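Local coordinates for protein 2-dehydropantoate 2-reductase (Geobacter metallireducens, PDB 3HN2) that probably catalyses the NADPH-dependent reduction of 2-dehydropantoate (ketopantoate) to (R)-pantoate, the precursor for pantothenate biosynthesis, at residues Gly68-Val73 with Arg90-Glu95; His29-Arg34 with Arg62-Ile67; Gln202-Ile207 with Tyr255-Glu260; Asn194-Leu199 with Glu293-Leu298. One frame throughout, in Å; residues are numbered along the deposited sequence.

Interaction 1: Gly68-Val73 with Arg90-Glu95; sequences GPMDLV and RPLVEE
L92 lies in the 3-10 segment 90-92, and its side chain packs on the loop running into strand 72-75. CB starts over the backbone of the loop, 4.0 Å from G68 O. With chi1 at -48°, CG stands anti to the carbonyl carbon, and the two methyls then part. L92 CD1 reaches toward the sheet and meets V73 CG2 at 4.1 Å, the two side chains crossing at about a right angle. L92 CD2 stays by the loop, 3.4 Å from G68 O and 4.1 Å from M70 CG, where the flexible methionine runs alongside the leucine. V8 of strand 5-8 and I67 of helix 64-67 also touch L92, so a branched aliphatic chain suits this buried corner of the Rossmann-type domain. The backbone joins in: M70 N donates to L92 O over 3.0 Å at 147°, from above the carbonyl plane. Two CA-H...O contacts, L92 CA to G68 O and P69 CA to L92 O, add to it. G68, just after helix 64-67, has a phi of 80°, which glycine tolerates best. Nearer solvent, P69 CB packs on E94 CB at 3.8 Å. The contact thus rests on main-chain polar links and the shape of L92.

Interaction 2: His29-Arg34 with Arg62-Ile67; sequences HFLLRR and RAPEEI
H29 and I67 lie antiparallel, each passing alongside the other as it leaves its own backbone toward the opposing segment. The methyl branch of the isoleucine does the touching: I67 CG2 lies 3.8 Å from H29 CB and 4.0 Å from H29 CG, approaching the imidazole obliquely. This branch stands anti to the backbone N of I67, while CG1 (chi1 -48°) points its longer arm along the segment toward L31. The histidine offers its CB and CG to the isoleucine, while ND1, on the same ring, is hydrogen-bonded to I5 O on the neighbouring strand 5-8, which limits how the ring can turn.

L31 works differently, with a single methyl at the hub. Its CG is anti to the backbone N (chi1 -170°), and CD1 is carried onto the backbone of R62 and A63, which leads into helix 64-67. There L31 CD1 meets R62 C at 3.7 Å. P64 CD and I67 CD1 flank the same methyl, the proline carbon 4.1 Å from L31 CD1. Strand 28-31 is the second strand of the Rossmann-type half, lying between strand 5-8 and the edge strand 60-61, and segment 62-67 follows that edge strand and folds back against strand 28-31. P64 suits the short, weakly bonded helical turn of about 64-67: its ring gives L31 an apolar surface, and its nitrogen has no hydrogen to satisfy. Beyond the strand, the L32 side chain turns to L15 and I39 on helices 14-23 and 36-41, while L32 O rests 3.8 Å from R62 CA.

Interaction 3: Gln202-Ile207 with Tyr255-Glu260; sequences QPVNLI and YKPSME
The Y255 ring has P257 over one face, P257 N standing 4.0 Å above the plane toward the rim. Chi1 of 175° sets the ring anti to the backbone N, so the side-chain atom of the tyrosine that meets V204 is CB: Y255 CB lies 4.0 Å from V204 CG2. The other flat group, the carboxylate of E260, comes up against the backbone of Q202 on a fully extended chain. E260 OE1 is 3.0 Å from Q202 O, two acceptors in close approach, and E260 OE2 is 3.1 Å from Q202 N, but at an angle too poor for a hydrogen bond. The closeness of Q202 O to the buried carboxylate may raise its affinity for a proton. An alanine in place of E260 would remove everything beyond CB, carboxylate included, and would probably loosen the packing against Q202 and C197.

Two helix starts meet here in the helical C-terminal domain, whose sequence family belongs to the 6PGD_C clan. P203 and P257 are the N-cap residues of helices 204-207 and 258-264; proline is tolerated there because it needs to give no N-H and its fixed phi fits the turn into the helix. V204 N donates to Y255 O over 3.1 Å, nearly straight at 164°, from above the carbonyl plane. V204 CG1 packs obliquely on P257 CG at 3.9 Å, and P203 CB lies 3.8 Å from K256 CG, the aliphatic start of a chain whose NZ forms a salt bridge with E264. From the same short helix 204-207, N205 ND2 donates to N50 OD1 of the second subunit, and L206 packs on I49 of that subunit.

Interaction 4: Asn194-Leu199 with Glu293-Leu298; sequences NGLCAL and EMLATL
Two helices of the all-helical C-terminal domain pack here, the long helix 179-200 and the last helix 290-302. The axes of these short segments come within 10.0 Å and cross at 39°, with no hydrogen bond between the segments. L295 is the central residue. Its CG is anti to the backbone N (chi1 -162°), which carries both methyls to the other helix. L295 CD2 lies 3.7 Å from L196 CD1, the two chains crossing at about a right angle, while L295 CD1 meets L199 CD2 at 3.9 Å, obliquely. G195 makes room for this: a CB there would fall only 2.8 Å from L295 CD2, so the bare backbone lets the methyls sit close, with G195 C 4.0 Å from L295 CD1. An alanine in place of L295 would remove CG and both methyls and would probably leave L196, L199 and G195 poorly packed, along with F275 of helix 271-284, which L295 also touches. L199 suits its place because its two branches serve different neighbours: while CD2 faces L295, L199 CD1 turns to the outer end of the contact, 3.9 Å from L298 O and 4.2 Å from L298 CB.

Overall arrangement
Interactions 1 and 2 belong to the Rossmann-type half and touch, L92 CD2 packing on I67 CB and M70 SD on H29 ND1; both reach the same sheet. Interactions 3 and 4 lie in the helical C-terminal domain, interaction 3 nested in the loop that interaction 4 closes. Helix 179-200 links them, C197 O probably receiving a hydrogen bond from Q202 N. Chemistry follows place: interaction 4, the most buried, is almost wholly leucine packing, eased by a glycine; interaction 2 is also apolar; interactions 1 and 3 each add one backbone hydrogen bond, and interaction 3 a buried carboxylate. Interactions 1 (P69, E94) and 2 (R62) have exposed rims; interaction 3 alone adjoins the second subunit.

Interaction 1: Gly68-Val73 with Arg90-Glu95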
loop_
_atom_site.group_PDB
_atom_site.type_symbol
_atom_site.label_atom_id
_atom_site.label_comp_id
_atom_site.label_asym_id
_atom_site.label_seq_id
_atom_site.Cartn_x
_atom_site.Cartn_y
_atom_site.Cartn_z
ATOM N N GLY A 68 5.232 24.470 -31.367
ATOM C CA GLY A 68 4.031 25.005 -31.999
ATOM C C GLY A 68 2.742 24.404 -31.467
ATOM O O GLY A 68 2.764 23.689 -30.461
ATOM N N PRO A 69 1.609 24.698 -32.138
ATOM C CA PRO A 69 0.267 24.243 -31.751
ATOM C C PRO A 69 0.158 22.728 -31.567
ATOM O O PRO A 69 0.715 21.964 -32.354
ATOM C CB PRO A 69 -0.607 24.705 -32.923
ATOM C CG PRO A 69 0.110 25.882 -33.474
ATOM C CD PRO A 69 1.565 25.537 -33.351
ATOM N N MET A 70 -0.545 22.319 -30.514
ATOM C CA MET A 70 -0.704 20.911 -30.147
ATOM C C MET A 70 -2.186 20.561 -29.969
ATOM O O MET A 70 -3.046 21.441 -30.013
ATOM C CB MET A 70 0.060 20.621 -28.848
ATOM C CG MET A 70 1.574 20.811 -28.918
ATOM S SD MET A 70 2.487 19.315 -29.361
ATOM C CE MET A 70 2.682 19.526 -31.132
ATOM N N ASP A 71 -2.484 19.277 -29.780
ATOM C CA ASP A 71 -3.841 18.842 -29.438
ATOM C C ASP A 71 -4.020 18.791 -27.924
ATOM O O ASP A 71 -5.063 19.178 -27.393
ATOM C CB ASP A 71 -4.145 17.464 -30.037
ATOM C CG ASP A 71 -4.343 17.505 -31.541
ATOM O OD1 ASP A 71 -4.973 18.462 -32.048
ATOM O OD2 ASP A 71 -3.876 16.564 -32.218
ATOM N N LEU A 72 -2.985 18.308 -27.245
ATOM C CA LEU A 72 -2.989 18.150 -25.803
ATOM C C LEU A 72 -1.648 18.575 -25.227
ATOM O O LEU A 72 -0.596 18.205 -25.754
ATOM C CB LEU A 72 -3.271 16.687 -25.436
ATOM C CG LEU A 72 -3.165 16.253 -23.970
ATOM C CD1 LEU A 72 -4.276 16.862 -23.130
ATOM C CD2 LEU A 72 -3.194 14.746 -23.866
ATOM N N VAL A 73 -1.679 19.365 -24.155
ATOM C CA VAL A 73 -0.460 19.610 -23.392
ATOM C C VAL A 73 -0.572 19.092 -21.955
ATOM O O VAL A 73 -1.400 19.558 -21.170
ATOM C CB VAL A 73 0.053 21.089 -23.499
ATOM C CG1 VAL A 73 -1.084 22.083 -23.489
ATOM C CG2 VAL A 73 1.076 21.406 -22.403
ATOM N N ARG A 90 1.477 29.178 -23.943
ATOM C CA ARG A 90 0.878 30.001 -25.025
ATOM C C ARG A 90 1.238 29.647 -26.486
ATOM O O ARG A 90 0.330 29.592 -27.324
ATOM C CB ARG A 90 1.015 31.516 -24.729
ATOM C CG ARG A 90 1.143 32.464 -25.933
ATOM C CD ARG A 90 -0.201 32.883 -26.533
ATOM N NE ARG A 90 -0.782 34.046 -25.865
ATOM C CZ ARG A 90 -1.735 33.990 -24.938
ATOM N NH1 ARG A 90 -2.192 35.110 -24.394
ATOM N NH2 ARG A 90 -2.236 32.822 -24.549
ATOM N N PRO A 91 2.538 29.385 -26.803
ATOM C CA PRO A 91 2.838 28.942 -28.178
ATOM C C PRO A 91 2.251 27.581 -28.592
ATOM O O PRO A 91 2.149 27.302 -29.787
ATOM C CB PRO A 91 4.370 28.861 -28.192
ATOM C CG PRO A 91 4.818 29.705 -27.056
ATOM C CD PRO A 91 3.782 29.508 -26.014
ATOM N N LEU A 92 1.871 26.757 -27.616
ATOM C CA LEU A 92 1.318 25.426 -27.877
ATOM C C LEU A 92 -0.200 25.429 -28.057
ATOM O O LEU A 92 -0.786 24.413 -28.433
ATOM C CB LEU A 92 1.687 24.468 -26.740
ATOM C CG LEU A 92 3.143 24.426 -26.276
ATOM C CD1 LEU A 92 3.249 23.818 -24.886
ATOM C CD2 LEU A 92 3.997 23.659 -27.268
ATOM N N VAL A 93 -0.830 26.571 -27.795
ATOM C CA VAL A 93 -2.291 26.662 -27.773
ATOM C C VAL A 93 -2.884 27.169 -29.094
ATOM O O VAL A 93 -2.577 28.272 -29.553
ATOM C CB VAL A 93 -2.784 27.514 -26.562
ATOM C CG1 VAL A 93 -4.286 27.771 -26.622
ATOM C CG2 VAL A 93 -2.425 26.828 -25.248
ATOM N N GLU A 94 -3.714 26.328 -29.703
ATOM C CA GLU A 94 -4.543 26.701 -30.846
ATOM C C GLU A 94 -5.992 26.439 -30.429
ATOM O O GLU A 94 -6.228 25.802 -29.402
ATOM C CB GLU A 94 -4.147 25.876 -32.081
ATOM C CG GLU A 94 -4.787 26.292 -33.421
ATOM C CD GLU A 94 -4.739 27.794 -33.682
ATOM O OE1 GLU A 94 -3.625 28.352 -33.799
ATOM O OE2 GLU A 94 -5.820 28.413 -33.783
ATOM N N GLU A 95 -6.951 26.951 -31.199
ATOM C CA GLU A 95 -8.369 26.676 -30.979
ATOM C C GLU A 95 -8.634 25.170 -31.047
ATOM O O GLU A 95 -8.564 24.564 -32.120
ATOM C CB GLU A 95 -9.220 27.423 -32.011
ATOM C CG GLU A 95 -10.727 27.218 -31.871
ATOM C CD GLU A 95 -11.486 27.540 -33.147
ATOM O OE1 GLU A 95 -10.880 27.482 -34.240
ATOM O OE2 GLU A 95 -12.694 27.845 -33.058
#

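Interaction 2: His29-Arg34 with Arg62-Ile67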
loop_
_atom_site.group_PDB
_atom_site.type_symbol
_atom_site.label_atom_id
_atom_site.label_comp_id
_atom_site.label_asym_id
_atom_site.label_seq_id
_atom_site.Cartn_x
_atom_site.Cartn_y
_atom_site.Cartn_z
ATOM N N HIS A 29 5.989 15.311 -27.756
ATOM C CA HIS A 29 7.013 16.340 -27.887
ATOM C C HIS A 29 7.408 16.823 -26.500
ATOM O O HIS A 29 6.634 17.503 -25.835
ATOM C CB HIS A 29 6.484 17.515 -28.716
ATOM C CG HIS A 29 5.942 17.117 -30.053
ATOM N ND1 HIS A 29 4.656 16.655 -30.228
ATOM C CD2 HIS A 29 6.515 17.108 -31.279
ATOM C CE1 HIS A 29 4.460 16.375 -31.504
ATOM N NE2 HIS A 29 5.573 16.642 -32.164
ATOM N N PHE A 30 8.607 16.459 -26.062
ATOM C CA PHE A 30 9.084 16.843 -24.740
ATOM C C PHE A 30 9.719 18.236 -24.734
ATOM O O PHE A 30 10.536 18.561 -25.601
ATOM C CB PHE A 30 10.105 15.827 -24.231
ATOM C CG PHE A 30 9.519 14.502 -23.841
ATOM C CD1 PHE A 30 9.098 14.272 -22.539
ATOM C CD2 PHE A 30 9.415 13.472 -24.769
ATOM C CE1 PHE A 30 8.569 13.038 -22.169
ATOM C CE2 PHE A 30 8.895 12.234 -24.407
ATOM C CZ PHE A 30 8.469 12.019 -23.107
ATOM N N LEU A 31 9.342 19.053 -23.753
ATOM C CA LEU A 31 10.031 20.313 -23.497
ATOM C C LEU A 31 11.064 20.125 -22.384
ATOM O O LEU A 31 10.733 20.165 -21.198
ATOM C CB LEU A 31 9.042 21.437 -23.155
ATOM C CG LEU A 31 9.571 22.882 -23.083
ATOM C CD1 LEU A 31 10.265 23.302 -24.373
ATOM C CD2 LEU A 31 8.459 23.869 -22.735
ATOM N N LEU A 32 12.313 19.899 -22.787
ATOM C CA LEU A 32 13.419 19.720 -21.851
ATOM C C LEU A 32 14.117 21.040 -21.548
ATOM O O LEU A 32 14.108 21.963 -22.369
ATOM C CB LEU A 32 14.445 18.720 -22.393
ATOM C CG LEU A 32 14.145 17.226 -22.605
ATOM C CD1 LEU A 32 13.187 16.620 -21.571
ATOM C CD2 LEU A 32 13.663 16.965 -24.018
ATOM N N ARG A 33 14.733 21.113 -20.372
ATOM C CA ARG A 33 15.442 22.305 -19.933
ATOM C C ARG A 33 16.832 21.923 -19.429
ATOM O O ARG A 33 17.828 22.131 -20.120
ATOM C CB ARG A 33 14.644 23.023 -18.837
ATOM C CG ARG A 33 15.123 24.428 -18.506
ATOM C CD ARG A 33 14.687 24.818 -17.110
ATOM N NE ARG A 33 15.310 26.059 -16.657
ATOM C CZ ARG A 33 14.657 27.072 -16.091
ATOM N NH1 ARG A 33 15.315 28.158 -15.713
ATOM N NH2 ARG A 33 13.347 27.002 -15.893
ATOM N N ARG A 34 16.877 21.349 -18.228
ATOM C CA ARG A 34 18.122 20.958 -17.566
ATOM C C ARG A 34 18.911 19.897 -18.347
ATOM O O ARG A 34 20.137 19.979 -18.457
ATOM C CB ARG A 34 17.817 20.500 -16.131
ATOM C CG ARG A 34 18.866 19.602 -15.484
ATOM C CD ARG A 34 18.935 19.806 -13.978
ATOM N NE ARG A 34 19.669 21.022 -13.626
ATOM C CZ ARG A 34 20.991 21.096 -13.480
ATOM N NH1 ARG A 34 21.753 20.023 -13.655
ATOM N NH2 ARG A 34 21.558 22.251 -13.156
ATOM N N ARG A 62 13.773 22.856 -26.788
ATOM C CA ARG A 62 14.195 23.732 -25.693
ATOM C C ARG A 62 13.345 24.993 -25.577
ATOM O O ARG A 62 13.318 25.639 -24.530
ATOM C CB ARG A 62 15.695 24.053 -25.776
ATOM C CG ARG A 62 16.182 24.642 -27.100
ATOM C CD ARG A 62 17.628 24.230 -27.398
ATOM N NE ARG A 62 18.442 24.111 -26.185
ATOM C CZ ARG A 62 19.725 23.758 -26.163
ATOM N NH1 ARG A 62 20.369 23.676 -25.005
ATOM N NH2 ARG A 62 20.367 23.487 -27.293
ATOM N N ALA A 63 12.643 25.326 -26.654
ATOM C CA ALA A 63 11.690 26.427 -26.646
ATOM C C ALA A 63 10.330 25.909 -27.089
ATOM O O ALA A 63 10.255 25.094 -28.014
ATOM C CB ALA A 63 12.163 27.554 -27.558
ATOM N N PRO A 64 9.249 26.353 -26.412
ATOM C CA PRO A 64 7.884 25.969 -26.806
ATOM C C PRO A 64 7.435 26.494 -28.173
ATOM O O PRO A 64 6.575 25.876 -28.805
ATOM C CB PRO A 64 7.008 26.561 -25.696
ATOM C CG PRO A 64 7.827 27.608 -25.062
ATOM C CD PRO A 64 9.256 27.197 -25.203
ATOM N N GLU A 65 8.016 27.606 -28.627
ATOM C CA GLU A 65 7.686 28.179 -29.942
ATOM C C GLU A 65 8.217 27.357 -31.118
ATOM O O GLU A 65 7.774 27.534 -32.255
ATOM C CB GLU A 65 8.127 29.648 -30.055
ATOM C CG GLU A 65 9.542 29.956 -29.564
ATOM C CD GLU A 65 9.580 30.475 -28.133
ATOM O OE1 GLU A 65 10.306 31.460 -27.878
ATOM O OE2 GLU A 65 8.885 29.906 -27.265
ATOM N N GLU A 66 9.158 26.458 -30.832
ATOM C CA GLU A 66 9.677 25.516 -31.823
ATOM C C GLU A 66 8.708 24.353 -32.033
ATOM O O GLU A 66 8.598 23.820 -33.139
ATOM C CB GLU A 66 11.046 24.986 -31.391
ATOM C CG GLU A 66 12.095 26.068 -31.122
ATOM C CD GLU A 66 13.387 25.520 -30.529
ATOM O OE1 GLU A 66 14.419 26.221 -30.609
ATOM O OE2 GLU A 66 13.380 24.394 -29.981
ATOM N N ILE A 67 8.014 23.966 -30.964
ATOM C CA ILE A 67 7.032 22.877 -30.997
ATOM C C ILE A 67 5.758 23.303 -31.728
ATOM O O ILE A 67 5.268 22.584 -32.598
ATOM C CB ILE A 67 6.662 22.393 -29.573
ATOM C CG1 ILE A 67 7.920 22.164 -28.732
ATOM C CG2 ILE A 67 5.809 21.134 -29.634
ATOM C CD1 ILE A 67 7.669 21.691 -27.308
#

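Interaction 3: Gln202-Ile207 with Tyr255-Glu260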
loop_
_atom_site.group_PDB
_atom_site.type_symbol
_atom_site.label_atom_id
_atom_site.label_comp_id
_atom_site.label_asym_id
_atom_site.label_seq_id
_atom_site.Cartn_x
_atom_site.Cartn_y
_atom_site.Cartn_z
ATOM N N GLN A 202 12.247 11.831 7.759
ATOM C CA GLN A 202 12.080 10.396 7.983
ATOM C C GLN A 202 11.066 9.836 6.988
ATOM O O GLN A 202 10.152 10.546 6.598
ATOM C CB GLN A 202 11.568 10.145 9.400
ATOM C CG GLN A 202 12.512 10.560 10.510
ATOM C CD GLN A 202 11.782 10.813 11.811
ATOM O OE1 GLN A 202 10.652 10.364 11.997
ATOM N NE2 GLN A 202 12.420 11.538 12.717
ATOM N N PRO A 203 11.215 8.560 6.578
ATOM C CA PRO A 203 10.192 7.934 5.720
ATOM C C PRO A 203 8.857 7.662 6.440
ATOM O O PRO A 203 8.777 7.786 7.667
ATOM C CB PRO A 203 10.849 6.619 5.299
ATOM C CG PRO A 203 11.807 6.313 6.398
ATOM C CD PRO A 203 12.334 7.638 6.854
ATOM N N VAL A 204 7.834 7.282 5.673
ATOM C CA VAL A 204 6.451 7.169 6.179
ATOM C C VAL A 204 6.235 6.125 7.291
ATOM O O VAL A 204 5.411 6.337 8.181
ATOM C CB VAL A 204 5.391 6.981 5.032
ATOM C CG1 VAL A 204 5.404 8.159 4.087
ATOM C CG2 VAL A 204 5.615 5.693 4.248
ATOM N N ASN A 205 6.986 5.026 7.248
ATOM C CA ASN A 205 6.852 3.940 8.235
ATOM C C ASN A 205 7.145 4.349 9.675
ATOM O O ASN A 205 6.547 3.813 10.606
ATOM C CB ASN A 205 7.730 2.748 7.858
ATOM C CG ASN A 205 9.205 3.094 7.815
ATOM O OD1 ASN A 205 9.683 3.724 6.876
ATOM N ND2 ASN A 205 9.936 2.674 8.836
ATOM N N LEU A 206 8.059 5.300 9.840
ATOM C CA LEU A 206 8.416 5.836 11.143
ATOM C C LEU A 206 7.324 6.736 11.712
ATOM O O LEU A 206 6.930 6.559 12.870
ATOM C CB LEU A 206 9.753 6.579 11.066
ATOM C CG LEU A 206 10.989 5.751 10.687
ATOM C CD1 LEU A 206 12.241 6.610 10.751
ATOM C CD2 LEU A 206 11.139 4.523 11.578
ATOM N N ILE A 207 6.836 7.683 10.895
ATOM C CA ILE A 207 5.689 8.552 11.232
ATOM C C ILE A 207 4.502 7.706 11.690
ATOM O O ILE A 207 3.839 8.036 12.670
ATOM C CB ILE A 207 5.262 9.475 10.027
ATOM C CG1 ILE A 207 6.145 10.722 9.938
ATOM C CG2 ILE A 207 3.801 9.955 10.160
ATOM C CD1 ILE A 207 7.407 10.554 9.119
ATOM N N TYR A 255 8.820 4.256 2.483
ATOM C CA TYR A 255 8.656 5.168 1.345
ATOM C C TYR A 255 8.911 6.634 1.687
ATOM O O TYR A 255 8.350 7.171 2.642
ATOM C CB TYR A 255 7.270 4.999 0.718
ATOM C CG TYR A 255 6.963 5.990 -0.382
ATOM C CD1 TYR A 255 5.964 6.948 -0.219
ATOM C CD2 TYR A 255 7.670 5.973 -1.587
ATOM C CE1 TYR A 255 5.679 7.863 -1.218
ATOM C CE2 TYR A 255 7.392 6.889 -2.596
ATOM C CZ TYR A 255 6.394 7.830 -2.403
ATOM O OH TYR A 255 6.100 8.740 -3.393
ATOM N N LYS A 256 9.755 7.281 0.890
ATOM C CA LYS A 256 10.090 8.682 1.105
ATOM C C LYS A 256 9.412 9.545 0.043
ATOM O O LYS A 256 9.823 9.528 -1.120
ATOM C CB LYS A 256 11.613 8.892 1.111
ATOM C CG LYS A 256 12.370 7.959 2.071
ATOM C CD LYS A 256 13.480 8.678 2.832
ATOM C CE LYS A 256 14.864 8.424 2.267
ATOM N NZ LYS A 256 15.921 8.777 3.271
ATOM N N PRO A 257 8.370 10.304 0.443
ATOM C CA PRO A 257 7.537 11.136 -0.431
ATOM C C PRO A 257 8.326 12.180 -1.206
ATOM O O PRO A 257 9.464 12.481 -0.853
ATOM C CB PRO A 257 6.597 11.844 0.551
ATOM C CG PRO A 257 6.556 10.973 1.725
ATOM C CD PRO A 257 7.930 10.399 1.844
ATOM N N SER A 258 7.698 12.735 -2.240
ATOM C CA SER A 258 8.340 13.677 -3.163
ATOM C C SER A 258 8.973 14.884 -2.482
ATOM O O SER A 258 10.083 15.276 -2.839
ATOM C CB SER A 258 7.345 14.136 -4.229
ATOM O OG SER A 258 6.190 14.708 -3.637
ATOM N N MET A 259 8.274 15.444 -1.493
ATOM C CA MET A 259 8.732 16.628 -0.759
ATOM C C MET A 259 9.978 16.388 0.087
ATOM O O MET A 259 10.824 17.278 0.208
ATOM C CB MET A 259 7.619 17.176 0.131
ATOM C CG MET A 259 6.801 18.302 -0.481
ATOM S SD MET A 259 5.897 19.232 0.779
ATOM C CE MET A 259 7.251 19.809 1.757
ATOM N N GLU A 260 10.076 15.196 0.676
ATOM C CA GLU A 260 11.243 14.801 1.460
ATOM C C GLU A 260 12.473 14.651 0.558
ATOM O O GLU A 260 13.572 15.080 0.920
ATOM C CB GLU A 260 10.960 13.499 2.221
ATOM C CG GLU A 260 12.132 13.009 3.083
ATOM C CD GLU A 260 11.830 11.749 3.882
ATOM O OE1 GLU A 260 10.741 11.156 3.715
ATOM O OE2 GLU A 260 12.703 11.349 4.682
#

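Interaction 4: Asn194-Leu199 with Glu293-Leu298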
loop_
_atom_site.group_PDB
_atom_site.type_symbol
_atom_site.label_atom_id
_atom_site.label_comp_id
_atom_site.label_asym_id
_atom_site.label_seq_id
_atom_site.Cartn_x
_atom_site.Cartn_y
_atom_site.Cartn_z
ATOM N N ASN A 194 3.545 14.241 2.896
ATOM C CA ASN A 194 4.535 15.161 2.308
ATOM C C ASN A 194 4.957 16.290 3.261
ATOM O O ASN A 194 6.023 16.878 3.091
ATOM C CB ASN A 194 4.086 15.722 0.958
ATOM C CG ASN A 194 4.163 14.699 -0.151
ATOM O OD1 ASN A 194 3.457 13.692 -0.131
ATOM N ND2 ASN A 194 5.019 14.955 -1.131
ATOM N N GLY A 195 4.133 16.560 4.274
ATOM C CA GLY A 195 4.475 17.508 5.338
ATOM C C GLY A 195 5.451 17.005 6.394
ATOM O O GLY A 195 6.536 17.566 6.554
ATOM N N LEU A 196 5.058 15.956 7.114
ATOM C CA LEU A 196 5.815 15.438 8.269
ATOM C C LEU A 196 7.165 14.860 7.888
ATOM O O LEU A 196 8.174 15.181 8.507
ATOM C CB LEU A 196 4.999 14.375 9.013
ATOM C CG LEU A 196 4.125 14.712 10.230
ATOM C CD1 LEU A 196 3.734 16.181 10.341
ATOM C CD2 LEU A 196 2.893 13.820 10.245
ATOM N N CYS A 197 7.165 14.024 6.852
ATOM C CA CYS A 197 8.366 13.380 6.323
ATOM C C CYS A 197 9.457 14.348 5.892
ATOM O O CYS A 197 10.631 14.105 6.148
ATOM C CB CYS A 197 8.005 12.483 5.142
ATOM S SG CYS A 197 6.811 11.218 5.552
ATOM N N ALA A 198 9.068 15.427 5.217
ATOM C CA ALA A 198 10.017 16.438 4.774
ATOM C C ALA A 198 10.586 17.208 5.967
ATOM O O ALA A 198 11.785 17.496 6.019
ATOM C CB ALA A 198 9.355 17.383 3.781
ATOM N N LEU A 199 9.716 17.511 6.929
ATOM C CA LEU A 199 10.089 18.232 8.149
ATOM C C LEU A 199 11.004 17.423 9.080
ATOM O O LEU A 199 12.037 17.917 9.515
ATOM C CB LEU A 199 8.820 18.634 8.892
ATOM C CG LEU A 199 8.920 19.233 10.280
ATOM C CD1 LEU A 199 9.643 20.567 10.343
ATOM C CD2 LEU A 199 7.524 19.297 10.893
ATOM N N GLU A 293 -1.729 24.536 9.594
ATOM C CA GLU A 293 -1.096 25.850 9.658
ATOM C C GLU A 293 0.263 25.784 10.265
ATOM O O GLU A 293 1.226 26.278 9.684
ATOM C CB GLU A 293 -1.948 26.860 10.428
ATOM C CG GLU A 293 -2.592 27.900 9.520
ATOM C CD GLU A 293 -2.977 29.167 10.257
ATOM O OE1 GLU A 293 -2.083 29.820 10.833
ATOM O OE2 GLU A 293 -4.176 29.515 10.247
ATOM N N MET A 294 0.328 25.161 11.437
ATOM C CA MET A 294 1.572 24.910 12.123
ATOM C C MET A 294 2.536 24.180 11.195
ATOM O O MET A 294 3.680 24.612 11.039
ATOM C CB MET A 294 1.298 24.094 13.380
ATOM C CG MET A 294 2.480 23.949 14.289
ATOM S SD MET A 294 1.976 23.301 15.872
ATOM C CE MET A 294 3.574 22.728 16.429
ATOM N N LEU A 295 2.051 23.118 10.541
ATOM C CA LEU A 295 2.853 22.361 9.575
ATOM C C LEU A 295 3.405 23.218 8.429
ATOM O O LEU A 295 4.623 23.263 8.226
ATOM C CB LEU A 295 2.054 21.179 9.028
ATOM C CG LEU A 295 2.811 20.027 8.348
ATOM C CD1 LEU A 295 4.160 19.753 8.994
ATOM C CD2 LEU A 295 1.947 18.778 8.387
ATOM N N ALA A 296 2.519 23.907 7.706
ATOM C CA ALA A 296 2.924 24.789 6.606
ATOM C C ALA A 296 4.029 25.734 7.042
ATOM O O ALA A 296 5.055 25.859 6.354
ATOM C CB ALA A 296 1.712 25.594 6.075
ATOM N N THR A 297 3.818 26.366 8.202
ATOM C CA THR A 297 4.753 27.336 8.760
ATOM C C THR A 297 6.092 26.714 9.182
ATOM O O THR A 297 7.150 27.209 8.780
ATOM C CB THR A 297 4.153 28.071 9.968
ATOM O OG1 THR A 297 2.755 28.288 9.765
ATOM C CG2 THR A 297 4.835 29.396 10.161
ATOM N N LEU A 298 6.047 25.641 9.980
ATOM C CA LEU A 298 7.268 24.931 10.387
ATOM C C LEU A 298 8.024 24.451 9.162
ATOM O O LEU A 298 9.247 24.260 9.200
ATOM C CB LEU A 298 6.947 23.698 11.248
ATOM C CG LEU A 298 6.530 23.895 12.697
ATOM C CD1 LEU A 298 5.899 22.616 13.202
ATOM C CD2 LEU A 298 7.716 24.302 13.562
#